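Local coordinates for cephalosporin acylase (Bacillus halodurans, PDB 2NLZ) that acts as a cephalosporin acylase, removing acyl side chains from cephalosporins, and belongs to the gamma-glutamyltranspeptidase family, at the interface of chains A and B and the interface of chains A and C. Sequence-based numbering; all coordinates share one arbitrary frame. Chains: chain A/B/C, Cephalosporin acylase.

Contact 1: the interface of chains A and B. Residues chain A 8-11; chain B 488, 495.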
ATOM      1  N   GLN A   8      -8.518   9.942 -16.879  1.00 63.36           N
ATOM      2  CA  GLN A   8      -9.392   9.102 -16.069  1.00 59.82           C
ATOM      3  C   GLN A   8      -8.474   8.360 -15.070  1.00 55.39           C
ATOM      4  O   GLN A   8      -8.732   7.223 -14.647  1.00 35.13           O
ATOM      5  CB  GLN A   8     -10.091   8.124 -17.009  1.00 61.89           C
ATOM      6  CG  GLN A   8     -11.389   7.511 -16.520  1.00 72.82           C
ATOM      7  CD  GLN A   8     -12.008   6.573 -17.558  1.00 68.79           C
ATOM      8  OE1 GLN A   8     -11.801   6.738 -18.765  1.00 60.63           O
ATOM      9  NE2 GLN A   8     -12.769   5.586 -17.091  1.00 64.40           N
ATOM     10  N   SER A   9      -7.392   9.041 -14.701  1.00 45.15           N
ATOM     11  CA  SER A   9      -6.343   8.483 -13.861  1.00 33.82           C
ATOM     12  C   SER A   9      -6.528   8.851 -12.390  1.00 28.95           C
ATOM     13  O   SER A   9      -6.767  10.009 -12.051  1.00 20.19           O
ATOM     14  CB  SER A   9      -4.981   8.975 -14.363  1.00 34.82           C
ATOM     15  OG  SER A   9      -4.001   8.944 -13.338  1.00 35.19           O
ATOM     16  N   TYR A  10      -6.405   7.854 -11.519  1.00 25.47           N
ATOM     17  CA  TYR A  10      -6.534   8.068 -10.083  1.00 25.23           C
ATOM     18  C   TYR A  10      -5.360   7.431  -9.367  1.00 23.47           C
ATOM     19  O   TYR A  10      -5.474   6.310  -8.863  1.00 27.43           O
ATOM     20  CB  TYR A  10      -7.852   7.481  -9.574  1.00 19.74           C
ATOM     21  CG  TYR A  10      -9.081   8.149 -10.152  1.00 20.01           C
ATOM     22  CD1 TYR A  10      -9.600   9.308  -9.583  1.00 16.34           C
ATOM     23  CD2 TYR A  10      -9.724   7.620 -11.266  1.00 11.13           C
ATOM     24  CE1 TYR A  10     -10.727   9.922 -10.107  1.00 10.06           C
ATOM     25  CE2 TYR A  10     -10.848   8.229 -11.794  1.00 32.39           C
ATOM     26  CZ  TYR A  10     -11.343   9.385 -11.210  1.00 22.94           C
ATOM     27  OH  TYR A  10     -12.465  10.000 -11.722  1.00 25.85           O
ATOM     28  N   PRO A  11      -4.215   8.137  -9.325  1.00 24.06           N
ATOM     29  CA  PRO A  11      -2.984   7.545  -8.791  1.00 25.00           C
ATOM     30  C   PRO A  11      -3.012   7.322  -7.278  1.00 19.80           C
ATOM     31  O   PRO A  11      -2.232   6.515  -6.764  1.00 16.87           O
ATOM     32  CB  PRO A  11      -1.896   8.575  -9.159  1.00 24.93           C
ATOM     33  CG  PRO A  11      -2.543   9.547 -10.091  1.00 22.71           C
ATOM     34  CD  PRO A  11      -4.005   9.520  -9.779  1.00 25.26           C
TER
ATOM     35  N   ASP B 488      -3.273   1.587 -11.135  1.00 33.18           N
ATOM     36  CA  ASP B 488      -3.725   2.687 -11.977  1.00 37.55           C
ATOM     37  C   ASP B 488      -3.021   2.686 -13.337  1.00 31.94           C
ATOM     38  O   ASP B 488      -3.659   2.848 -14.379  1.00 33.56           O
ATOM     39  CB  ASP B 488      -3.544   4.035 -11.278  1.00 45.54           C
ATOM     40  CG  ASP B 488      -3.879   5.211 -12.187  1.00 63.00           C
ATOM     41  OD1 ASP B 488      -2.957   6.014 -12.455  1.00 71.77           O
ATOM     42  OD2 ASP B 488      -5.047   5.320 -12.657  1.00 53.12           O
ATOM     43  N   ARG B 495      -6.661   0.544 -21.290  1.00 37.48           N
ATOM     44  CA  ARG B 495      -7.334   1.553 -22.108  1.00 39.11           C
ATOM     45  C   ARG B 495      -6.565   1.899 -23.394  1.00 39.68           C
ATOM     46  O   ARG B 495      -7.166   2.334 -24.377  1.00 46.59           O
ATOM     47  CB  ARG B 495      -7.602   2.814 -21.283  1.00 39.04           C
ATOM     48  CG  ARG B 495      -8.793   2.687 -20.343  1.00 41.02           C
ATOM     49  CD  ARG B 495      -9.116   3.997 -19.639  1.00 45.14           C
ATOM     50  NE  ARG B 495      -8.631   4.029 -18.258  1.00 51.36           N
ATOM     51  CZ  ARG B 495      -7.602   4.757 -17.838  1.00 36.95           C
ATOM     52  NH1 ARG B 495      -6.928   5.524 -18.688  1.00 46.65           N
ATOM     53  NH2 ARG B 495      -7.247   4.716 -16.563  1.00 30.87           N
TER

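Contact 2: the interface of chains A and C. Residues chain A 460, 464, 467-469; chain C 11-14.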
ATOM      1  N   LEU A 460     -18.064  -3.748  10.083  1.00 21.11           N
ATOM      2  CA  LEU A 460     -17.735  -2.650   9.184  1.00 25.46           C
ATOM      3  C   LEU A 460     -18.925  -1.701   9.007  1.00 25.71           C
ATOM      4  O   LEU A 460     -20.079  -2.147   8.957  1.00 25.40           O
ATOM      5  CB  LEU A 460     -17.273  -3.194   7.828  1.00 28.72           C
ATOM      6  CG  LEU A 460     -15.771  -3.422   7.583  1.00 23.33           C
ATOM      7  CD1 LEU A 460     -14.946  -3.418   8.861  1.00 23.81           C
ATOM      8  CD2 LEU A 460     -15.562  -4.724   6.802  1.00 30.85           C
ATOM      9  N   ALA A 464     -17.306   1.417   4.461  1.00  9.32           N
ATOM     10  CA  ALA A 464     -16.246   0.410   4.617  1.00 10.62           C
ATOM     11  C   ALA A 464     -16.627  -0.995   4.094  1.00 12.87           C
ATOM     12  O   ALA A 464     -15.815  -1.661   3.442  1.00 17.75           O
ATOM     13  CB  ALA A 464     -15.817   0.334   6.071  1.00 11.77           C
ATOM     14  N   ASP A 467     -16.369  -0.603   0.555  1.00 11.41           N
ATOM     15  CA  ASP A 467     -14.993  -0.339   0.164  1.00 17.90           C
ATOM     16  C   ASP A 467     -14.194  -1.627   0.108  1.00 18.27           C
ATOM     17  O   ASP A 467     -13.321  -1.783  -0.744  1.00 18.76           O
ATOM     18  CB  ASP A 467     -14.330   0.610   1.160  1.00 24.42           C
ATOM     19  CG  ASP A 467     -14.880   2.023   1.094  1.00 22.32           C
ATOM     20  OD1 ASP A 467     -15.376   2.428   0.028  1.00 22.66           O
ATOM     21  OD2 ASP A 467     -14.805   2.737   2.115  1.00 13.66           O
ATOM     22  N   ALA A 468     -14.510  -2.545   1.022  1.00 20.77           N
ATOM     23  CA  ALA A 468     -13.789  -3.816   1.191  1.00 23.97           C
ATOM     24  C   ALA A 468     -13.526  -4.565  -0.113  1.00 26.42           C
ATOM     25  O   ALA A 468     -14.394  -4.629  -0.974  1.00 29.26           O
ATOM     26  CB  ALA A 468     -14.524  -4.713   2.172  1.00 27.57           C
ATOM     27  N   PRO A 469     -12.304  -5.098  -0.272  1.00 29.63           N
ATOM     28  CA  PRO A 469     -11.963  -5.844  -1.485  1.00 29.41           C
ATOM     29  C   PRO A 469     -12.849  -7.075  -1.682  1.00 20.03           C
ATOM     30  O   PRO A 469     -13.230  -7.732  -0.721  1.00 22.24           O
ATOM     31  CB  PRO A 469     -10.499  -6.245  -1.256  1.00 29.74           C
ATOM     32  CG  PRO A 469     -10.258  -6.096   0.225  1.00 27.50           C
ATOM     33  CD  PRO A 469     -11.169  -5.002   0.665  1.00 32.22           C
TER
ATOM     34  N   PRO C  11     -11.221   0.785   7.360  1.00 23.32           N
ATOM     35  CA  PRO C  11     -10.051  -0.079   7.167  1.00 24.80           C
ATOM     36  C   PRO C  11      -9.546  -0.152   5.731  1.00 20.55           C
ATOM     37  O   PRO C  11      -8.407  -0.539   5.513  1.00 17.66           O
ATOM     38  CB  PRO C  11     -10.556  -1.471   7.591  1.00 24.56           C
ATOM     39  CG  PRO C  11     -11.839  -1.234   8.322  1.00 22.93           C
ATOM     40  CD  PRO C  11     -12.419   0.000   7.694  1.00 25.97           C
ATOM     41  N   TYR C  12     -10.387   0.210   4.766  1.00 26.64           N
ATOM     42  CA  TYR C  12     -10.070   0.030   3.348  1.00 28.71           C
ATOM     43  C   TYR C  12     -10.083   1.386   2.641  1.00 34.94           C
ATOM     44  O   TYR C  12     -10.803   2.297   3.064  1.00 36.82           O
ATOM     45  CB  TYR C  12     -11.050  -0.987   2.697  1.00 27.66           C
ATOM     46  CG  TYR C  12     -11.255  -2.214   3.570  1.00 32.75           C
ATOM     47  CD1 TYR C  12     -10.256  -3.185   3.679  1.00 24.90           C
ATOM     48  CD2 TYR C  12     -12.417  -2.373   4.336  1.00 27.30           C
ATOM     49  CE1 TYR C  12     -10.410  -4.287   4.500  1.00 24.65           C
ATOM     50  CE2 TYR C  12     -12.582  -3.480   5.165  1.00 34.91           C
ATOM     51  CZ  TYR C  12     -11.569  -4.432   5.240  1.00 38.87           C
ATOM     52  OH  TYR C  12     -11.694  -5.534   6.053  1.00 24.58           O
ATOM     53  N   PRO C  13      -9.257   1.539   1.591  1.00 37.83           N
ATOM     54  CA  PRO C  13      -9.281   2.749   0.774  1.00 35.73           C
ATOM     55  C   PRO C  13     -10.500   2.824  -0.147  1.00 33.12           C
ATOM     56  O   PRO C  13     -11.019   1.796  -0.588  1.00 34.83           O
ATOM     57  CB  PRO C  13      -7.991   2.641  -0.039  1.00 39.00           C
ATOM     58  CG  PRO C  13      -7.739   1.179  -0.139  1.00 42.56           C
ATOM     59  CD  PRO C  13      -8.227   0.585   1.140  1.00 37.80           C
ATOM     60  N   SER C  14     -10.942   4.044  -0.429  1.00 28.87           N
ATOM     61  CA  SER C  14     -12.159   4.279  -1.200  1.00 28.10           C
ATOM     62  C   SER C  14     -11.822   5.053  -2.478  1.00 30.32           C
ATOM     63  O   SER C  14     -10.680   5.434  -2.698  1.00 36.04           O
ATOM     64  CB  SER C  14     -13.205   5.032  -0.350  1.00 23.91           C
ATOM     65  OG  SER C  14     -14.540   4.817  -0.797  1.00 20.38           O
TER

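Contact 3: the interface of chains A and C. Residues chain A 7, 10, 16, 533; chain C 16-18, 461.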
ATOM      1  N   PRO A   7      -6.862  13.140 -17.360  1.00 69.62           N
ATOM      2  CA  PRO A   7      -7.519  11.925 -17.857  1.00 65.40           C
ATOM      3  C   PRO A   7      -8.534  11.273 -16.891  1.00 59.38           C
ATOM      4  O   PRO A   7      -9.303  11.957 -16.211  1.00 43.64           O
ATOM      5  CB  PRO A   7      -6.332  10.968 -18.139  1.00 59.25           C
ATOM      6  CG  PRO A   7      -5.099  11.630 -17.515  1.00 62.34           C
ATOM      7  CD  PRO A   7      -5.587  12.815 -16.702  1.00 70.02           C
ATOM      8  N   TYR A  10      -6.405   7.854 -11.519  1.00 25.47           N
ATOM      9  CA  TYR A  10      -6.534   8.068 -10.083  1.00 25.23           C
ATOM     10  C   TYR A  10      -5.360   7.431  -9.367  1.00 23.47           C
ATOM     11  O   TYR A  10      -5.474   6.310  -8.863  1.00 27.43           O
ATOM     12  CB  TYR A  10      -7.852   7.481  -9.574  1.00 19.74           C
ATOM     13  CG  TYR A  10      -9.081   8.149 -10.152  1.00 20.01           C
ATOM     14  CD1 TYR A  10      -9.600   9.308  -9.583  1.00 16.34           C
ATOM     15  CD2 TYR A  10      -9.724   7.620 -11.266  1.00 11.13           C
ATOM     16  CE1 TYR A  10     -10.727   9.922 -10.107  1.00 10.06           C
ATOM     17  CE2 TYR A  10     -10.848   8.229 -11.794  1.00 32.39           C
ATOM     18  CZ  TYR A  10     -11.343   9.385 -11.210  1.00 22.94           C
ATOM     19  OH  TYR A  10     -12.465  10.000 -11.722  1.00 25.85           O
ATOM     20  N   ARG A  16     -14.205   7.968   1.455  1.00 31.23           N
ATOM     21  CA  ARG A  16     -15.617   8.333   1.504  1.00 26.80           C
ATOM     22  C   ARG A  16     -16.080   8.149   2.934  1.00 26.57           C
ATOM     23  O   ARG A  16     -16.066   7.036   3.454  1.00 35.22           O
ATOM     24  CB  ARG A  16     -16.464   7.470   0.567  1.00 20.34           C
ATOM     25  CG  ARG A  16     -16.431   7.913  -0.872  1.00 13.80           C
ATOM     26  CD  ARG A  16     -17.246   6.974  -1.766  1.00 10.48           C
ATOM     27  NE  ARG A  16     -17.149   7.339  -3.188  1.00 15.62           N
ATOM     28  CZ  ARG A  16     -17.929   8.223  -3.811  1.00  8.40           C
ATOM     29  NH1 ARG A  16     -18.899   8.857  -3.167  1.00 22.37           N
ATOM     30  NH2 ARG A  16     -17.743   8.466  -5.090  1.00 28.29           N
ATOM     31  N   ASP A 533     -19.622   6.104 -10.420  1.00 39.64           N
ATOM     32  CA  ASP A 533     -20.266   7.378 -10.079  1.00 43.46           C
ATOM     33  C   ASP A 533     -21.475   7.031  -9.248  1.00 42.59           C
ATOM     34  O   ASP A 533     -22.109   6.010  -9.483  1.00 60.91           O
ATOM     35  CB  ASP A 533     -20.765   8.113 -11.321  1.00 48.63           C
ATOM     36  CG  ASP A 533     -19.728   8.203 -12.416  1.00 54.78           C
ATOM     37  OD1 ASP A 533     -18.665   8.812 -12.179  1.00 59.87           O
ATOM     38  OD2 ASP A 533     -19.994   7.688 -13.527  1.00 63.15           O
TER
ATOM     39  N   ARG C  16     -13.329   8.191  -5.181  1.00 30.16           N
ATOM     40  CA  ARG C  16     -14.265   9.224  -5.562  1.00 26.50           C
ATOM     41  C   ARG C  16     -14.013   9.511  -7.032  1.00 27.88           C
ATOM     42  O   ARG C  16     -12.901   9.879  -7.415  1.00 35.25           O
ATOM     43  CB  ARG C  16     -14.102  10.490  -4.712  1.00 20.13           C
ATOM     44  CG  ARG C  16     -14.871  10.458  -3.411  1.00 13.93           C
ATOM     45  CD  ARG C  16     -14.768  11.756  -2.662  1.00  8.88           C
ATOM     46  NE  ARG C  16     -15.247  11.605  -1.294  1.00 14.91           N
ATOM     47  CZ  ARG C  16     -16.459  11.955  -0.878  1.00 10.70           C
ATOM     48  NH1 ARG C  16     -17.328  12.490  -1.719  1.00 23.11           N
ATOM     49  NH2 ARG C  16     -16.804  11.770   0.388  1.00 29.55           N
ATOM     50  N   ASN C  17     -15.033   9.288  -7.856  1.00 21.86           N
ATOM     51  CA  ASN C  17     -14.986   9.679  -9.250  1.00 21.34           C
ATOM     52  C   ASN C  17     -15.277  11.167  -9.384  1.00 21.09           C
ATOM     53  O   ASN C  17     -16.044  11.748  -8.602  1.00 23.90           O
ATOM     54  CB  ASN C  17     -15.975   8.853 -10.089  1.00 21.25           C
ATOM     55  CG  ASN C  17     -15.430   7.477 -10.470  1.00 33.39           C
ATOM     56  OD1 ASN C  17     -14.297   7.123 -10.143  1.00 50.03           O
ATOM     57  ND2 ASN C  17     -16.241   6.698 -11.171  1.00 44.11           N
ATOM     58  N   VAL C  18     -14.640  11.779 -10.374  1.00 18.83           N
ATOM     59  CA  VAL C  18     -14.903  13.164 -10.748  1.00 18.48           C
ATOM     60  C   VAL C  18     -16.374  13.342 -11.089  1.00 19.87           C
ATOM     61  O   VAL C  18     -16.957  12.516 -11.797  1.00 23.09           O
ATOM     62  CB  VAL C  18     -14.057  13.577 -11.979  1.00 20.03           C
ATOM     63  CG1 VAL C  18     -14.287  15.046 -12.330  1.00 22.19           C
ATOM     64  CG2 VAL C  18     -12.574  13.308 -11.724  1.00 13.60           C
ATOM     65  N   ASN C 461      -6.599  15.120 -12.266  1.00 21.79           N
ATOM     66  CA  ASN C 461      -7.978  15.603 -12.310  1.00 30.34           C
ATOM     67  C   ASN C 461      -8.370  16.279 -10.989  1.00 27.51           C
ATOM     68  O   ASN C 461      -7.670  16.117  -9.986  1.00 29.62           O
ATOM     69  CB  ASN C 461      -8.954  14.487 -12.724  1.00 24.43           C
ATOM     70  CG  ASN C 461      -9.112  13.417 -11.676  1.00 21.87           C
ATOM     71  OD1 ASN C 461      -9.370  13.692 -10.504  1.00 24.94           O
ATOM     72  ND2 ASN C 461      -9.005  12.175 -12.105  1.00 14.85           N
TER
HETATM   73  O   HOH W   1     -16.751   6.802  -6.885  1.00  2.00           O

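Contact 4: the interface of chains A and C. Residues chain A 535-537; chain C 535-536.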
ATOM      1  N   GLN A 535     -23.983   8.154  -5.341  1.00 24.00           N
ATOM      2  CA  GLN A 535     -24.180   9.063  -4.234  1.00 27.07           C
ATOM      3  C   GLN A 535     -25.117   8.518  -3.167  1.00 33.77           C
ATOM      4  O   GLN A 535     -26.168   7.946  -3.478  1.00 33.89           O
ATOM      5  CB  GLN A 535     -24.779  10.354  -4.783  1.00 21.88           C
ATOM      6  CG  GLN A 535     -24.460  11.603  -4.002  1.00 35.93           C
ATOM      7  CD  GLN A 535     -25.105  12.823  -4.635  1.00 41.74           C
ATOM      8  OE1 GLN A 535     -26.307  12.826  -4.919  1.00 31.32           O
ATOM      9  NE2 GLN A 535     -24.305  13.862  -4.876  1.00 54.32           N
ATOM     10  N   VAL A 536     -24.719   8.693  -1.910  1.00 32.28           N
ATOM     11  CA  VAL A 536     -25.668   8.688  -0.825  1.00 28.64           C
ATOM     12  C   VAL A 536     -25.915  10.157  -0.575  1.00 32.08           C
ATOM     13  O   VAL A 536     -24.970  10.931  -0.451  1.00 39.87           O
ATOM     14  CB  VAL A 536     -25.115   8.108   0.490  1.00 35.15           C
ATOM     15  CG1 VAL A 536     -26.207   7.379   1.240  1.00 30.39           C
ATOM     16  CG2 VAL A 536     -23.968   7.189   0.253  1.00 31.32           C
ATOM     17  N   ALA A 537     -27.177  10.542  -0.498  1.00 37.07           N
ATOM     18  CA  ALA A 537     -27.517  11.918  -0.212  1.00 35.29           C
ATOM     19  C   ALA A 537     -28.581  11.986   0.871  1.00 37.54           C
ATOM     20  O   ALA A 537     -29.502  11.166   0.906  1.00 35.10           O
ATOM     21  CB  ALA A 537     -27.973  12.611  -1.465  1.00 33.94           C
TER
ATOM     22  N   GLN C 535     -19.432  17.340  -0.652  1.00 25.40           N
ATOM     23  CA  GLN C 535     -20.104  16.958  -1.871  1.00 27.24           C
ATOM     24  C   GLN C 535     -19.721  17.888  -3.004  1.00 33.55           C
ATOM     25  O   GLN C 535     -19.547  19.094  -2.792  1.00 33.08           O
ATOM     26  CB  GLN C 535     -21.618  17.039  -1.656  1.00 20.77           C
ATOM     27  CG  GLN C 535     -22.426  16.079  -2.504  1.00 35.99           C
ATOM     28  CD  GLN C 535     -23.907  16.140  -2.199  1.00 40.77           C
ATOM     29  OE1 GLN C 535     -24.497  17.212  -2.153  1.00 32.01           O
ATOM     30  NE2 GLN C 535     -24.515  14.985  -1.989  1.00 54.70           N
ATOM     31  N   VAL C 536     -19.559  17.310  -4.193  1.00 32.38           N
ATOM     32  CA  VAL C 536     -19.735  18.050  -5.422  1.00 28.87           C
ATOM     33  C   VAL C 536     -21.081  17.571  -5.908  1.00 32.25           C
ATOM     34  O   VAL C 536     -21.333  16.366  -5.955  1.00 39.80           O
ATOM     35  CB  VAL C 536     -18.716  17.702  -6.515  1.00 35.24           C
ATOM     36  CG1 VAL C 536     -18.440  18.916  -7.360  1.00 30.91           C
ATOM     37  CG2 VAL C 536     -17.436  17.170  -5.945  1.00 30.71           C
TER

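Contact 1: the interface of chains A and B
The carboxylate of B:Asp488 faces the extended N-terminal segment of chain A and takes hydrogen bonds from A:Ser9 and A:Tyr10, one to each oxygen. Its CG lies anti to the backbone N (chi1 174°), which carries the acid away from helix 487-495 toward chain A. The hydroxyl OG of A:Ser9 donates to OD1 of B:Asp488 at 3.2 Å, reaching the syn side at a modest tilt of 22° from the carboxylate plane. The backbone N of A:Tyr10 approaches differently: it stands well above that plane, 3.1 Å from OD2 of B:Asp488. The position of B:Asp488 near the N-terminal end of its helix may also favour the negative charge. A glycine here would probably leave both the serine hydroxyl and the tyrosine amide without their acceptor across the interface. At the other end of the helix, B:Arg495 bends at its third torsion (chi3 -102°) and turns its guanidinium beneath A:Gln8, whose CB lies over the centre of one face. The amide of A:Gln8 is nearly parallel to that group but runs past it, with OE1 3.9 Å from CD of B:Arg495. NH2 of B:Arg495 comes to 3.5 Å from the backbone O of A:Gln8, a loose polar approach. Together the two ends of the helix give the N-terminal segment a docking surface on chain B, which may hold this arm in place in the assembly.

Contact 2: the interface of chains A and C
Helix 462-467 of chain A, with the loop residues on either side of it, forms a docking site for the proline-rich N-terminal segment of chain C, in which C:Tyr12 is flanked by C:Pro11 and C:Pro13. The aromatic ring of C:Tyr12 is the core of the contact. Its CG lies anti to the carbonyl carbon (chi1 -45°), which lays one ring face against the loop, where CA of A:Ala468 sits 3.7 Å above the ring plane and toward the rim. CD of A:Pro469 stands over the same face on the CD1 side, 3.6 Å from CD1 of C:Tyr12. The opposite face is covered from within its own chain by CB of C:Pro11, over the ring centre, so the ring is sandwiched. A:Leu460 comes in at the edge: its methyl CD2 lies in the ring plane, 3.6 Å from CE2 of C:Tyr12. The backbone O of A:Ala464 lies near CD2 of C:Tyr12, while the methyl CB of A:Ala464 packs on CD of C:Pro11 at 3.8 Å. The other branch of A:Leu460, CD1, meets CG of C:Pro11, dividing the leucine between the two partners. Beyond this apolar patch C:Ser14 supplies a polar fastening to A:Asp467, the last residue of the helix. Its hydroxyl OG donates a hydrogen bond of 2.7 Å to OD1 of A:Asp467, arriving from above the carboxylate plane, 42° out of it.

Contact 3: the interface of chains A and C
A:Tyr10 reaches into chain C with its ring flanked on its two sides by asparagine amides and its hydroxyl on the backbone of C:Val18. From CB, with CG anti to the carbonyl carbon (chi1 -64°), the side chain leaves the N-terminal segment. The backbone O of C:Arg16, raised out of the ring plane on the side of C:Asn17, lies 3.5 Å from CE1 of A:Tyr10. On the other side stands the amide nitrogen ND2 of C:Asn461, offset toward CE1, its amide plane steeply inclined. OD1 of C:Asn17, from a more nearly parallel amide, stands beyond the rim near the hydroxyl end. At the tip, OH of A:Tyr10 accepts an almost straight hydrogen bond from the backbone N of C:Val18 (3.1 Å, 172° at H), and the methyl CG2 of C:Val18 lies beside it. Nearby, A:Arg16 and C:Arg16 extend past each other, each laying its CG against the other's guanidinium face. Their like charges are close, with NH1 of A:Arg16 4.2 Å from NH1 of C:Arg16. A water joins NH2 of A:Arg16 (2.6 Å) to the backbone N of C:Asn17. The contact sits in the loop leading to strand 19-21, with C:Asn461 contributed from just before helix 462-467.

Contact 4: the interface of chains A and C
In both chains of this gamma-glutamyltranspeptidase-family protein the side chain of Gln535, on strand 535-538, the last of the fold, has CG anti to the backbone N (chi1 -152° in A:Gln535, -151° in C:Gln535) and stays extended beyond it, so that each amide projects from its strand toward its symmetry mate. The two residues are equivalents brought face to face by the two-fold symmetry. Their side chains cross at about a right angle, while the amide planes are turned 30° against each other. As modelled, NE2 of A:Gln535 lies 3.1 Å from NE2 of C:Gln535, but the two nitrogen ends overlap face-on, each almost straight above the other's amide plane. The N-H groups point away from this approach and it is not a hydrogen bond. Each NE2 also lies 3.5 Å from CD of the opposite glutamine. Around this pair the contact is sparse. The methyl CB of A:Ala537 is 4.2 Å from NE2 of C:Gln535, and the backbone O of C:Val536 is 4.0 Å from NE2 of A:Gln535. An alanine in place of A:Gln535 is likely to leave C:Gln535 without the amide stacked over its NE2 end, and so less hindered in turning.

The N-terminal segment runs through contacts 1, 2 and 3. Contacts 1 and 3, about 9 Å apart between their C-alpha centres, share A:Tyr10, whose backbone faces chain B while its ring enters chain C; this residue thus ties three subunits together. Contacts 2 and 3 are linked by symmetry: the region around residues 460 and 461 receives the partner's segment in both, with centres about 16 Å apart. Contact 4, about 13 Å from contact 3 and 22 Å from contact 1, adds a small patch by the C-terminal strand. Mutual docking of N-terminal segments on neighbouring copies may stabilise the four-copy assembly, if it exists in solution.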